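Side-chain contacts in shikimate dehydrogenase (Listeria monocytogenes, PDB 3TNL), which probably catalyses the reversible NADPH-linked reduction of 3-dehydroshikimate to shikimate, a step of chorismate and aromatic amino acid biosynthesis: residues E218-E223 with L246-D251; L257-V262 with T269-I274. One frame throughout, in Å; residues are numbered along the deposited sequence. Where two conformers were deposited one is given.

Contact 1. Residues E218-E223 with L246-D251. With NAD (nicotinamide-adenine-dinucleotide), chain H.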
loop_
_atom_site.group_PDB
_atom_site.type_symbol
_atom_site.label_atom_id
_atom_site.label_comp_id
_atom_site.label_asym_id
_atom_site.label_seq_id
_atom_site.Cartn_x
_atom_site.Cartn_y
_atom_site.Cartn_z
ATOM N N GLU B 218 31.281 37.243 -16.775
ATOM C CA GLU B 218 32.529 37.617 -16.110
ATOM C C GLU B 218 32.491 37.262 -14.629
ATOM O O GLU B 218 33.485 36.769 -14.123
ATOM C CB GLU B 218 32.948 39.043 -16.422
ATOM C CG GLU B 218 33.473 39.169 -17.889
ATOM C CD GLU B 218 34.655 38.234 -18.244
ATOM O OE1 GLU B 218 35.512 37.874 -17.383
ATOM O OE2 GLU B 218 34.747 37.863 -19.438
ATOM N N GLN B 219 31.352 37.418 -13.967
ATOM C CA GLN B 219 31.268 36.980 -12.574
ATOM C C GLN B 219 31.401 35.456 -12.478
ATOM O O GLN B 219 32.079 34.919 -11.599
ATOM C CB GLN B 219 29.989 37.418 -11.905
ATOM C CG GLN B 219 30.025 37.205 -10.427
ATOM C CD GLN B 219 30.876 38.257 -9.712
ATOM O OE1 GLN B 219 30.716 39.452 -9.953
ATOM N NE2 GLN B 219 31.771 37.824 -8.847
ATOM N N LEU B 220 30.752 34.749 -13.401
ATOM C CA LEU B 220 30.866 33.285 -13.430
ATOM C C LEU B 220 32.330 32.795 -13.559
ATOM O O LEU B 220 32.731 31.846 -12.907
ATOM C CB LEU B 220 29.982 32.728 -14.565
ATOM C CG LEU B 220 29.896 31.198 -14.670
ATOM C CD1 LEU B 220 29.268 30.591 -13.425
ATOM C CD2 LEU B 220 29.124 30.805 -15.895
ATOM N N ARG B 221 33.119 33.463 -14.392
ATOM C CA ARG B 221 34.528 33.102 -14.556
ATOM C C ARG B 221 35.240 33.182 -13.197
ATOM O O ARG B 221 35.958 32.272 -12.814
ATOM C CB ARG B 221 35.196 34.046 -15.552
ATOM C CG ARG B 221 36.619 33.668 -15.907
ATOM C CD ARG B 221 37.234 34.621 -16.920
ATOM N NE ARG B 221 36.580 34.435 -18.208
ATOM C CZ ARG B 221 36.839 33.399 -19.004
ATOM N NH1 ARG B 221 36.194 33.254 -20.160
ATOM N NH2 ARG B 221 37.727 32.501 -18.642
ATOM N N LYS B 222 35.009 34.284 -12.478
ATOM C CA LYS B 222 35.647 34.477 -11.171
ATOM C C LYS B 222 35.219 33.381 -10.220
ATOM O O LYS B 222 36.066 32.723 -9.584
ATOM C CB LYS B 222 35.332 35.830 -10.559
ATOM C CG LYS B 222 35.950 36.014 -9.161
ATOM C CD LYS B 222 35.484 37.330 -8.516
ATOM C CE LYS B 222 36.179 37.595 -7.191
ATOM N NZ LYS B 222 35.765 36.759 -6.000
ATOM N N GLU B 223 33.903 33.188 -10.113
ATOM C CA GLU B 223 33.407 32.207 -9.158
ATOM C C GLU B 223 33.957 30.795 -9.416
ATOM O O GLU B 223 34.458 30.119 -8.477
ATOM C CB GLU B 223 31.873 32.241 -9.058
ATOM C CG GLU B 223 31.294 33.602 -8.684
ATOM C CD GLU B 223 31.958 34.198 -7.490
ATOM O OE1 GLU B 223 32.065 33.501 -6.477
ATOM O OE2 GLU B 223 32.389 35.378 -7.562
ATOM N N LEU B 246 24.746 25.500 -20.027
ATOM C CA LEU B 246 24.814 26.872 -19.514
ATOM C C LEU B 246 26.267 27.379 -19.365
ATOM O O LEU B 246 26.471 28.526 -19.049
ATOM C CB LEU B 246 24.112 26.978 -18.182
ATOM C CG LEU B 246 22.597 26.727 -18.226
ATOM C CD1 LEU B 246 22.013 26.724 -16.807
ATOM C CD2 LEU B 246 21.851 27.723 -19.170
ATOM N N LEU B 247 27.278 26.555 -19.641
ATOM C CA LEU B 247 28.679 26.999 -19.500
ATOM C C LEU B 247 29.044 27.883 -20.694
ATOM O O LEU B 247 28.947 27.416 -21.841
ATOM C CB LEU B 247 29.627 25.814 -19.479
ATOM C CG LEU B 247 31.118 26.150 -19.343
ATOM C CD1 LEU B 247 31.402 26.732 -17.956
ATOM C CD2 LEU B 247 31.937 24.886 -19.631
ATOM N N PRO B 248 29.489 29.132 -20.449
ATOM C CA PRO B 248 29.789 29.994 -21.584
ATOM C C PRO B 248 31.057 29.653 -22.367
ATOM O O PRO B 248 31.082 29.786 -23.574
ATOM C CB PRO B 248 29.918 31.401 -20.936
ATOM C CG PRO B 248 29.134 31.317 -19.709
ATOM C CD PRO B 248 29.346 29.928 -19.208
ATOM N N SER B 249 32.097 29.235 -21.654
ATOM C CA SER B 249 33.394 29.021 -22.253
ATOM C C SER B 249 34.175 27.919 -21.552
ATOM O O SER B 249 34.242 27.863 -20.312
ATOM C CB SER B 249 34.159 30.348 -22.165
ATOM O OG SER B 249 35.379 30.290 -22.870
ATOM N N ALA B 250 34.790 27.052 -22.358
ATOM C CA ALA B 250 35.592 25.955 -21.842
ATOM C C ALA B 250 36.753 26.466 -20.989
ATOM O O ALA B 250 37.154 25.794 -20.016
ATOM C CB ALA B 250 36.105 25.031 -22.992
ATOM N N ASP B 251 37.271 27.655 -21.320
ATOM C CA ASP B 251 38.424 28.217 -20.600
ATOM C C ASP B 251 38.072 28.743 -19.206
ATOM O O ASP B 251 38.958 29.232 -18.473
ATOM C CB ASP B 251 39.144 29.286 -21.428
ATOM C CG ASP B 251 38.320 30.539 -21.626
ATOM O OD1 ASP B 251 38.775 31.421 -22.399
ATOM O OD2 ASP B 251 37.255 30.726 -21.014
HETATM P PA NAD H . 12.849 22.730 -10.803
HETATM O O1A NAD H . 11.732 22.784 -11.843
HETATM O O2A NAD H . 12.470 22.796 -9.336
HETATM O O5B NAD H . 13.954 23.854 -11.175
HETATM C C5B NAD H . 14.419 24.111 -12.500
HETATM C C4B NAD H . 15.708 24.939 -12.440
HETATM O O4B NAD H . 16.294 24.988 -13.751
HETATM C C3B NAD H . 15.449 26.397 -12.114
HETATM O O3B NAD H . 16.615 26.913 -11.424
HETATM C C2B NAD H . 15.331 27.082 -13.454
HETATM O O2B NAD H . 15.699 28.455 -13.422
HETATM C C1B NAD H . 16.340 26.300 -14.270
HETATM N N9A NAD H . 16.141 26.262 -15.724
HETATM C C8A NAD H . 15.210 25.518 -16.366
HETATM N N7A NAD H . 15.359 25.670 -17.699
HETATM C C5A NAD H . 16.401 26.504 -17.943
HETATM C C6A NAD H . 17.039 27.036 -19.045
HETATM N N6A NAD H . 16.640 26.715 -20.280
HETATM N N1A NAD H . 18.112 27.841 -18.884
HETATM C C2A NAD H . 18.544 28.179 -17.643
HETATM N N3A NAD H . 17.971 27.705 -16.514
HETATM C C4A NAD H . 16.911 26.872 -16.617
HETATM O O3 NAD H . 13.661 21.391 -11.125
HETATM P PN NAD H . 14.412 20.423 -10.084
HETATM O O1N NAD H . 13.458 19.449 -9.438
HETATM O O2N NAD H . 15.366 21.248 -9.219
HETATM O O5D NAD H . 15.292 19.477 -11.048
HETATM C C5D NAD H . 16.331 20.065 -11.821
HETATM C C4D NAD H . 17.122 18.891 -12.364
HETATM O O4D NAD H . 17.581 18.079 -11.268
HETATM C C3D NAD H . 16.256 17.988 -13.228
HETATM O O3D NAD H . 16.970 17.697 -14.433
HETATM C C2D NAD H . 16.056 16.734 -12.392
HETATM O O2D NAD H . 15.828 15.552 -13.192
HETATM C C1D NAD H . 17.349 16.696 -11.587
HETATM N N1N NAD H . 17.306 15.967 -10.317
HETATM C C2N NAD H . 18.160 14.947 -10.109
HETATM C C3N NAD H . 18.156 14.250 -8.906
HETATM C C7N NAD H . 19.093 13.116 -8.646
HETATM O O7N NAD H . 18.758 12.342 -7.750
HETATM N N7N NAD H . 20.241 13.008 -9.349
HETATM C C4N NAD H . 17.244 14.620 -7.905
HETATM C C5N NAD H . 16.375 15.681 -8.141
HETATM C C6N NAD H . 16.418 16.345 -9.367
#

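Contact 2. Residues L257-V262 with T269-I274. With NAD (nicotinamide-adenine-dinucleotide), chain H.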
loop_
_atom_site.group_PDB
_atom_site.type_symbol
_atom_site.label_atom_id
_atom_site.label_comp_id
_atom_site.label_asym_id
_atom_site.label_seq_id
_atom_site.Cartn_x
_atom_site.Cartn_y
_atom_site.Cartn_z
ATOM N N LEU B 257 39.563 21.363 -11.192
ATOM C CA LEU B 257 38.171 21.568 -10.832
ATOM C C LEU B 257 37.343 20.286 -10.946
ATOM O O LEU B 257 37.601 19.463 -11.826
ATOM C CB LEU B 257 37.561 22.583 -11.816
ATOM C CG LEU B 257 36.098 22.946 -11.707
ATOM C CD1 LEU B 257 35.829 23.709 -10.443
ATOM C CD2 LEU B 257 35.673 23.822 -12.921
ATOM N N ILE B 258 36.364 20.136 -10.064
ATOM C CA ILE B 258 35.378 19.049 -10.138
ATOM C C ILE B 258 34.167 19.643 -10.795
ATOM O O ILE B 258 33.679 20.698 -10.340
ATOM C CB ILE B 258 34.966 18.566 -8.739
ATOM C CG1 ILE B 258 36.194 18.040 -8.009
ATOM C CG2 ILE B 258 33.903 17.458 -8.839
ATOM C CD1 ILE B 258 35.982 18.051 -6.474
ATOM N N VAL B 259 33.628 18.979 -11.819
ATOM C CA VAL B 259 32.379 19.441 -12.449
ATOM C C VAL B 259 31.327 18.351 -12.203
ATOM O O VAL B 259 31.535 17.167 -12.508
ATOM C CB VAL B 259 32.540 19.769 -13.941
ATOM C CG1 VAL B 259 31.196 20.229 -14.517
ATOM C CG2 VAL B 259 33.608 20.858 -14.108
ATOM N N SER B 260 30.215 18.775 -11.631
ATOM C CA SER B 260 29.144 17.887 -11.200
ATOM C C SER B 260 27.821 18.221 -11.864
ATOM O O SER B 260 27.546 19.392 -12.089
ATOM C CB SER B 260 29.039 18.056 -9.670
ATOM O OG SER B 260 27.779 17.682 -9.158
ATOM N N ASP B 261 27.026 17.208 -12.239
ATOM C CA ASP B 261 25.697 17.460 -12.792
ATOM C C ASP B 261 24.712 16.602 -12.033
ATOM O O ASP B 261 25.029 15.460 -11.692
ATOM C CB ASP B 261 25.676 17.132 -14.304
ATOM C CG ASP B 261 24.653 17.976 -15.076
ATOM O OD1 ASP B 261 25.023 18.492 -16.172
ATOM O OD2 ASP B 261 23.539 18.182 -14.562
ATOM N N VAL B 262 23.563 17.168 -11.703
ATOM C CA VAL B 262 22.481 16.408 -11.079
ATOM C C VAL B 262 21.837 15.475 -12.115
ATOM O O VAL B 262 21.228 14.479 -11.766
ATOM C CB VAL B 262 21.413 17.308 -10.437
ATOM C CG1 VAL B 262 22.004 18.104 -9.259
ATOM C CG2 VAL B 262 20.728 18.194 -11.492
ATOM N N THR B 269 26.100 14.672 -19.689
ATOM C CA THR B 269 25.552 15.874 -20.289
ATOM C C THR B 269 26.627 16.600 -21.089
ATOM O O THR B 269 27.812 16.263 -21.001
ATOM C CB THR B 269 25.046 16.855 -19.283
ATOM O OG1 THR B 269 26.121 17.122 -18.355
ATOM C CG2 THR B 269 23.805 16.312 -18.542
ATOM N N ARG B 270 26.210 17.558 -21.920
ATOM C CA ARG B 270 27.190 18.337 -22.677
ATOM C C ARG B 270 28.164 19.019 -21.733
ATOM O O ARG B 270 29.373 19.063 -22.028
ATOM C CB ARG B 270 26.519 19.318 -23.646
ATOM C CG ARG B 270 27.460 20.150 -24.495
ATOM C CD ARG B 270 28.379 19.309 -25.358
ATOM N NE ARG B 270 29.307 20.189 -26.054
ATOM C CZ ARG B 270 30.554 19.884 -26.385
ATOM N NH1 ARG B 270 31.308 20.826 -26.957
ATOM N NH2 ARG B 270 31.103 18.705 -26.069
ATOM N N LEU B 271 27.687 19.560 -20.620
ATOM C CA LEU B 271 28.597 20.138 -19.610
ATOM C C LEU B 271 29.676 19.117 -19.210
ATOM O O LEU B 271 30.839 19.497 -19.136
ATOM C CB LEU B 271 27.811 20.581 -18.386
ATOM C CG LEU B 271 28.627 21.053 -17.181
ATOM C CD1 LEU B 271 29.436 22.285 -17.546
ATOM C CD2 LEU B 271 27.692 21.332 -16.003
ATOM N N LEU B 272 29.285 17.899 -18.830
ATOM C CA LEU B 272 30.302 16.886 -18.434
ATOM C C LEU B 272 31.254 16.554 -19.563
ATOM O O LEU B 272 32.433 16.349 -19.308
ATOM C CB LEU B 272 29.657 15.659 -17.791
ATOM C CG LEU B 272 28.826 15.964 -16.524
ATOM C CD1 LEU B 272 28.327 14.626 -15.903
ATOM C CD2 LEU B 272 29.639 16.728 -15.484
ATOM N N GLU B 273 30.774 16.524 -20.804
ATOM C CA GLU B 273 31.676 16.288 -21.926
ATOM C C GLU B 273 32.737 17.404 -21.985
ATOM O O GLU B 273 33.918 17.127 -22.162
ATOM C CB GLU B 273 30.922 16.266 -23.271
ATOM C CG GLU B 273 29.960 15.167 -23.527
ATOM C CD GLU B 273 29.360 15.229 -24.934
ATOM O OE1 GLU B 273 29.763 16.135 -25.718
ATOM O OE2 GLU B 273 28.548 14.316 -25.280
ATOM N N ILE B 274 32.326 18.656 -21.910
ATOM C CA ILE B 274 33.243 19.775 -21.973
ATOM C C ILE B 274 34.217 19.690 -20.816
ATOM O O ILE B 274 35.422 19.901 -20.984
ATOM C CB ILE B 274 32.503 21.130 -21.973
ATOM C CG1 ILE B 274 31.646 21.254 -23.228
ATOM C CG2 ILE B 274 33.531 22.251 -21.928
ATOM C CD1 ILE B 274 30.590 22.398 -23.149
HETATM P PA NAD H . 12.849 22.730 -10.803
HETATM O O1A NAD H . 11.732 22.784 -11.843
HETATM O O2A NAD H . 12.470 22.796 -9.336
HETATM O O5B NAD H . 13.954 23.854 -11.175
HETATM C C5B NAD H . 14.419 24.111 -12.500
HETATM C C4B NAD H . 15.708 24.939 -12.440
HETATM O O4B NAD H . 16.294 24.988 -13.751
HETATM C C3B NAD H . 15.449 26.397 -12.114
HETATM O O3B NAD H . 16.615 26.913 -11.424
HETATM C C2B NAD H . 15.331 27.082 -13.454
HETATM O O2B NAD H . 15.699 28.455 -13.422
HETATM C C1B NAD H . 16.340 26.300 -14.270
HETATM N N9A NAD H . 16.141 26.262 -15.724
HETATM C C8A NAD H . 15.210 25.518 -16.366
HETATM N N7A NAD H . 15.359 25.670 -17.699
HETATM C C5A NAD H . 16.401 26.504 -17.943
HETATM C C6A NAD H . 17.039 27.036 -19.045
HETATM N N6A NAD H . 16.640 26.715 -20.280
HETATM N N1A NAD H . 18.112 27.841 -18.884
HETATM C C2A NAD H . 18.544 28.179 -17.643
HETATM N N3A NAD H . 17.971 27.705 -16.514
HETATM C C4A NAD H . 16.911 26.872 -16.617
HETATM O O3 NAD H . 13.661 21.391 -11.125
HETATM P PN NAD H . 14.412 20.423 -10.084
HETATM O O1N NAD H . 13.458 19.449 -9.438
HETATM O O2N NAD H . 15.366 21.248 -9.219
HETATM O O5D NAD H . 15.292 19.477 -11.048
HETATM C C5D NAD H . 16.331 20.065 -11.821
HETATM C C4D NAD H . 17.122 18.891 -12.364
HETATM O O4D NAD H . 17.581 18.079 -11.268
HETATM C C3D NAD H . 16.256 17.988 -13.228
HETATM O O3D NAD H . 16.970 17.697 -14.433
HETATM C C2D NAD H . 16.056 16.734 -12.392
HETATM O O2D NAD H . 15.828 15.552 -13.192
HETATM C C1D NAD H . 17.349 16.696 -11.587
HETATM N N1N NAD H . 17.306 15.967 -10.317
HETATM C C2N NAD H . 18.160 14.947 -10.109
HETATM C C3N NAD H . 18.156 14.250 -8.906
HETATM C C7N NAD H . 19.093 13.116 -8.646
HETATM O O7N NAD H . 18.758 12.342 -7.750
HETATM N N7N NAD H . 20.241 13.008 -9.349
HETATM C C4N NAD H . 17.244 14.620 -7.905
HETATM C C5N NAD H . 16.375 15.681 -8.141
HETATM C C6N NAD H . 16.418 16.345 -9.367
#

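Contact 1. Residues E218-E223 with L246-D251
Leu220 and Arg221, neighbours on helix 217-226 of the Rossmann-type nucleotide-binding domain, reach across to the loop that joins strand 229-232 to strand 258-261. Leu220 makes the tight half of the contact. It is buried, and its CG, anti to the backbone N at chi1 -175°, carries CD2 out to the Pro248 ring, 3.4 Å from CD and 3.8 Å from CG. The first of these is closer than carbons usually pack, so methyl and pyrrolidine ring meet firmly. Leu220 also touches Phe184 of strand 180-185, which sets the apolar half against the parallel sheet.

The other half is polar and lies toward solvent, where Asp251 is exposed and Arg221 partly so. The Arg221 chain runs extended to CD and then bends at chi3 (-69°), turning the end of the guanidinium toward the loop. In the conformer described, one of two for this side chain, NH1 and NH2 both hydrogen-bond to one oxygen, OD2 of Asp251, at 2.9 and 3.0 Å, in a salt bridge. OD2 lies in the guanidinium plane, but the carboxylate is turned steeply, 77° from that plane. NH1 therefore comes to the syn side of OD2, while NH2 arrives from above the carboxylate plane. Glu218 OE1, also at the guanidinium edge, makes a long salt bridge to Arg221 NE and extends the charged network along the helix.

Where segment 246-251 begins, Leu246 belongs to the dinucleotide pocket, its CD2 3.7 Å from C2A of the NAD adenine. Within the loop Ser249, likewise in one of two conformers, gives a third hydrogen bond from OG to Asp251 OD2, 2.7 Å long, reaching it from the face of the carboxylate opposite to NH2.

Contact 2. Residues L257-V262 with T269-I274
Asp261 closes strand 258-261 and faces Thr269, the N-cap of helix 270-277, within the beta-alpha-beta unit that continues to strand 281-283 in the Rossmann-type domain. Strand and helix segments run nearly antiparallel at 165°, with their axes 8.5 Å apart.

Followed outward, the Asp261 side chain starts at CB, which lies against CG and CD1 of Leu272, each 4.0 Å away. CG stands anti to the backbone N (chi1 -151°), carrying the carboxylate toward the start of the helix, where CG comes near both OG1 and CG2 of Thr269. OD1 accepts a hydrogen bond of 2.8 Å from Thr269 OG1, which comes in from above the carboxylate plane, and it also lies near Thr269 CG2. The second oxygen, OD2, turns to Asn232 ND2 and the backbone N of Val263, so both oxygens of this buried carboxylate are hydrogen-bonded.

Further back along the strand the contact is apolar. Val259 CG1 sits 3.8 Å from Leu271 CG and 4.0 Å from Leu272 CD2. Beyond Asp261 the chain reaches the cofactor, where the Val262 carbonyl O accepts from N7N of the NAD carboxamide at 3.0 Å. Thr269 OG1, besides donating to Asp261, caps the helix by accepting from Leu272 N, a nearly straight bond of 3.3 Å with an N-H...O angle of 170°.

Contact 2 belongs to the interior of the nucleotide-binding domain: every touching residue is buried, and strand 258-261 lies within the parallel sheet. Contact 1 lies farther out, joining a flanking helix to a loop, and most of what touches there is at least partly exposed. Their polar chemistry follows suit, with a charged network toward solvent in contact 1 and a buried carboxylate held by neutral donors in contact 2. The two meet directly, Leu247 and Ala250 of the loop packing on Ile274 of helix 270-277, and Leu247 on Leu271. Both touch NAD, contact 1 at the adenine and contact 2 at the nicotinamide end.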